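Local coordinates for protein Atp-dependent DNA ligase (Psychromonas sp., PDB 4D05) that probably seals nicks in DNA using ATP, passing through an enzyme-adenylate intermediate, with a minimised DNA-binding surface, at residues A[232-237]-A[250-255]. Sequence-based numbering, arbitrary orientation.
With SO4 (sulfate ion), chain D.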
loop_
_atom_site.group_PDB
_atom_site.type_symbol
_atom_site.label_atom_id
_atom_site.label_comp_id
_atom_site.label_asym_id
_atom_site.label_seq_id
_atom_site.Cartn_x
_atom_site.Cartn_y
_atom_site.Cartn_z
ATOM N N LEU A 232 1.043 0.542 24.825
ATOM C CA LEU A 232 1.360 0.773 23.431
ATOM C C LEU A 232 0.044 0.805 22.683
ATOM O O LEU A 232 -0.722 -0.144 22.759
ATOM C CB LEU A 232 2.250 -0.360 22.897
ATOM C CG LEU A 232 2.750 -0.137 21.461
ATOM C CD1 LEU A 232 3.805 0.960 21.438
ATOM C CD2 LEU A 232 3.275 -1.462 20.839
ATOM N N ILE A 233 -0.226 1.913 21.990
ATOM C CA ILE A 233 -1.475 2.098 21.287
ATOM C C ILE A 233 -1.179 2.343 19.829
ATOM O O ILE A 233 -0.053 2.702 19.476
ATOM C CB ILE A 233 -2.331 3.251 21.897
ATOM C CG1 ILE A 233 -1.642 4.628 21.802
ATOM C CG2 ILE A 233 -2.641 2.894 23.356
ATOM C CD1 ILE A 233 -1.840 5.343 20.498
ATOM N N THR A 234 -2.206 2.147 18.996
ATOM C CA THR A 234 -2.128 2.498 17.595
ATOM C C THR A 234 -2.921 3.774 17.384
ATOM O O THR A 234 -4.039 3.913 17.901
ATOM C CB THR A 234 -2.724 1.400 16.722
ATOM O OG1 THR A 234 -1.887 0.240 16.801
ATOM C CG2 THR A 234 -2.800 1.855 15.268
ATOM N N TYR A 235 -2.322 4.698 16.638
ATOM C CA TYR A 235 -2.994 5.924 16.252
ATOM C C TYR A 235 -3.021 6.004 14.736
ATOM O O TYR A 235 -2.240 5.334 14.062
ATOM C CB TYR A 235 -2.326 7.145 16.858
ATOM C CG TYR A 235 -0.918 7.388 16.397
ATOM C CD1 TYR A 235 0.151 6.759 17.024
ATOM C CD2 TYR A 235 -0.657 8.257 15.361
ATOM C CE1 TYR A 235 1.467 6.977 16.600
ATOM C CE2 TYR A 235 0.638 8.490 14.928
ATOM C CZ TYR A 235 1.700 7.838 15.540
ATOM O OH TYR A 235 2.997 8.096 15.109
ATOM N N ARG A 236 -3.934 6.828 14.242
ATOM C CA ARG A 236 -4.167 7.001 12.827
ATOM C C ARG A 236 -3.856 8.444 12.490
ATOM O O ARG A 236 -4.045 9.341 13.326
ATOM C CB ARG A 236 -5.630 6.650 12.546
ATOM C CG ARG A 236 -6.047 6.806 11.111
ATOM C CD ARG A 236 -7.412 6.234 10.904
ATOM N NE ARG A 236 -7.472 4.813 11.247
ATOM C CZ ARG A 236 -8.590 4.090 11.179
ATOM N NH1 ARG A 236 -9.747 4.642 10.779
ATOM N NH2 ARG A 236 -8.569 2.811 11.503
ATOM N N PHE A 237 -3.304 8.686 11.296
ATOM C CA PHE A 237 -2.882 10.027 10.931
ATOM C C PHE A 237 -2.695 10.117 9.424
ATOM O O PHE A 237 -2.793 9.127 8.729
ATOM C CB PHE A 237 -1.563 10.367 11.641
ATOM C CG PHE A 237 -0.381 9.589 11.129
ATOM C CD1 PHE A 237 -0.178 8.287 11.510
ATOM C CD2 PHE A 237 0.539 10.173 10.251
ATOM C CE1 PHE A 237 0.915 7.565 11.041
ATOM C CE2 PHE A 237 1.648 9.446 9.786
ATOM C CZ PHE A 237 1.829 8.142 10.196
ATOM N N SER A 250 -5.539 10.487 15.561
ATOM C CA SER A 250 -6.663 10.031 16.347
ATOM C C SER A 250 -6.325 8.663 16.940
ATOM O O SER A 250 -5.512 7.925 16.414
ATOM C CB SER A 250 -7.930 9.953 15.488
ATOM O OG SER A 250 -7.739 9.031 14.439
ATOM N N PHE A 251 -7.005 8.332 18.016
ATOM C CA PHE A 251 -6.814 7.078 18.720
ATOM C C PHE A 251 -7.502 5.953 17.982
ATOM O O PHE A 251 -8.660 6.095 17.586
ATOM C CB PHE A 251 -7.387 7.188 20.137
ATOM C CG PHE A 251 -7.302 5.900 20.942
ATOM C CD1 PHE A 251 -6.097 5.479 21.460
ATOM C CD2 PHE A 251 -8.426 5.154 21.204
ATOM C CE1 PHE A 251 -6.019 4.302 22.188
ATOM C CE2 PHE A 251 -8.354 3.985 21.942
ATOM C CZ PHE A 251 -7.165 3.566 22.435
ATOM N N VAL A 252 -6.794 4.843 17.803
ATOM C CA VAL A 252 -7.395 3.628 17.254
ATOM C C VAL A 252 -7.685 2.633 18.377
ATOM O O VAL A 252 -8.840 2.439 18.728
ATOM C CB VAL A 252 -6.543 2.991 16.168
ATOM C CG1 VAL A 252 -7.266 1.809 15.541
ATOM C CG2 VAL A 252 -6.281 4.001 15.077
ATOM N N ARG A 253 -6.647 2.015 18.942
ATOM C CA ARG A 253 -6.851 0.949 19.923
ATOM C C ARG A 253 -5.568 0.607 20.641
ATOM O O ARG A 253 -4.464 0.948 20.185
ATOM C CB ARG A 253 -7.405 -0.316 19.257
ATOM C CG ARG A 253 -6.392 -1.008 18.365
ATOM C CD ARG A 253 -7.099 -1.988 17.452
ATOM N NE ARG A 253 -6.244 -2.693 16.503
ATOM C CZ ARG A 253 -5.611 -3.842 16.746
ATOM N NH1 ARG A 253 -5.711 -4.446 17.932
ATOM N NH2 ARG A 253 -4.879 -4.402 15.776
ATOM N N ILE A 254 -5.728 -0.027 21.799
ATOM C CA ILE A 254 -4.607 -0.557 22.561
ATOM C C ILE A 254 -4.054 -1.824 21.924
ATOM O O ILE A 254 -4.813 -2.712 21.529
ATOM C CB ILE A 254 -5.088 -0.883 23.984
ATOM C CG1 ILE A 254 -5.571 0.404 24.673
ATOM C CG2 ILE A 254 -3.998 -1.582 24.780
ATOM C CD1 ILE A 254 -6.326 0.169 25.968
ATOM N N ARG A 255 -2.731 -1.915 21.884
ATOM C CA ARG A 255 -2.037 -3.109 21.409
ATOM C C ARG A 255 -1.421 -3.937 22.519
ATOM O O ARG A 255 -1.559 -5.160 22.548
ATOM C CB ARG A 255 -0.932 -2.714 20.455
ATOM C CG ARG A 255 -1.403 -1.864 19.267
ATOM C CD ARG A 255 -2.548 -2.510 18.491
ATOM N NE ARG A 255 -2.118 -3.686 17.746
ATOM C CZ ARG A 255 -1.699 -3.667 16.485
ATOM N NH1 ARG A 255 -1.605 -2.520 15.811
ATOM N NH2 ARG A 255 -1.376 -4.801 15.880
HETATM S S SO4 D . -3.164 -7.444 17.665
HETATM O O1 SO4 D . -4.123 -7.380 16.543
HETATM O O2 SO4 D . -1.782 -7.419 17.137
HETATM O O3 SO4 D . -3.273 -6.307 18.625
HETATM O O4 SO4 D . -3.360 -8.697 18.419
#
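Thr234 OG1 is gripped twice: Arg255 NH1 donates a nearly straight hydrogen bond (2.9 Å, 163°) to it, in the plane of the guanidinium, and Glu182 OE2 on strand 179-190 hydrogen-bonds it as well. Chi1 and chi2 of Arg255 (-56° and -54°) set CG and CD each 3.3 Å from Thr234 OG1, and the further bend at chi3 helps turn the guanidinium so that NH1 meets that oxygen. The rest of that guanidinium holds a sulfate, probably from the crystallisation liquor, NH2 meeting its O2 at 2.9 Å and NE its O3. Arg253 brings NH1 and NH2 to O3 and O1 of the same ion, its NH2 sitting 3.3 Å above the Arg255 plane; the anion probably offsets the repulsion between the two closely spaced guanidinium groups. An alanine at Thr234 would lack OG1 and CG2 and would probably cost Arg255 NH1 and Glu182 their shared partner and thin the packing on Val252. In the backbone, a classic beta bulge sets Val252 and Arg253 opposite the single Thr234, whose O takes a 2.9 Å bond from Val252 N and a weak one from Arg253 N. Beyond it, two backbone hydrogen bonds join Arg236 and Ser250, N to O each way. On the other face, Ile233 CG2 meets the edge of the Phe251 ring at CE1 (3.8 Å), and Phe218 stacks on that ring. This antiparallel pair belongs to the OB-like domain, with 250-256 outermost in its sheet and 232-237 flanked by strand 179-190.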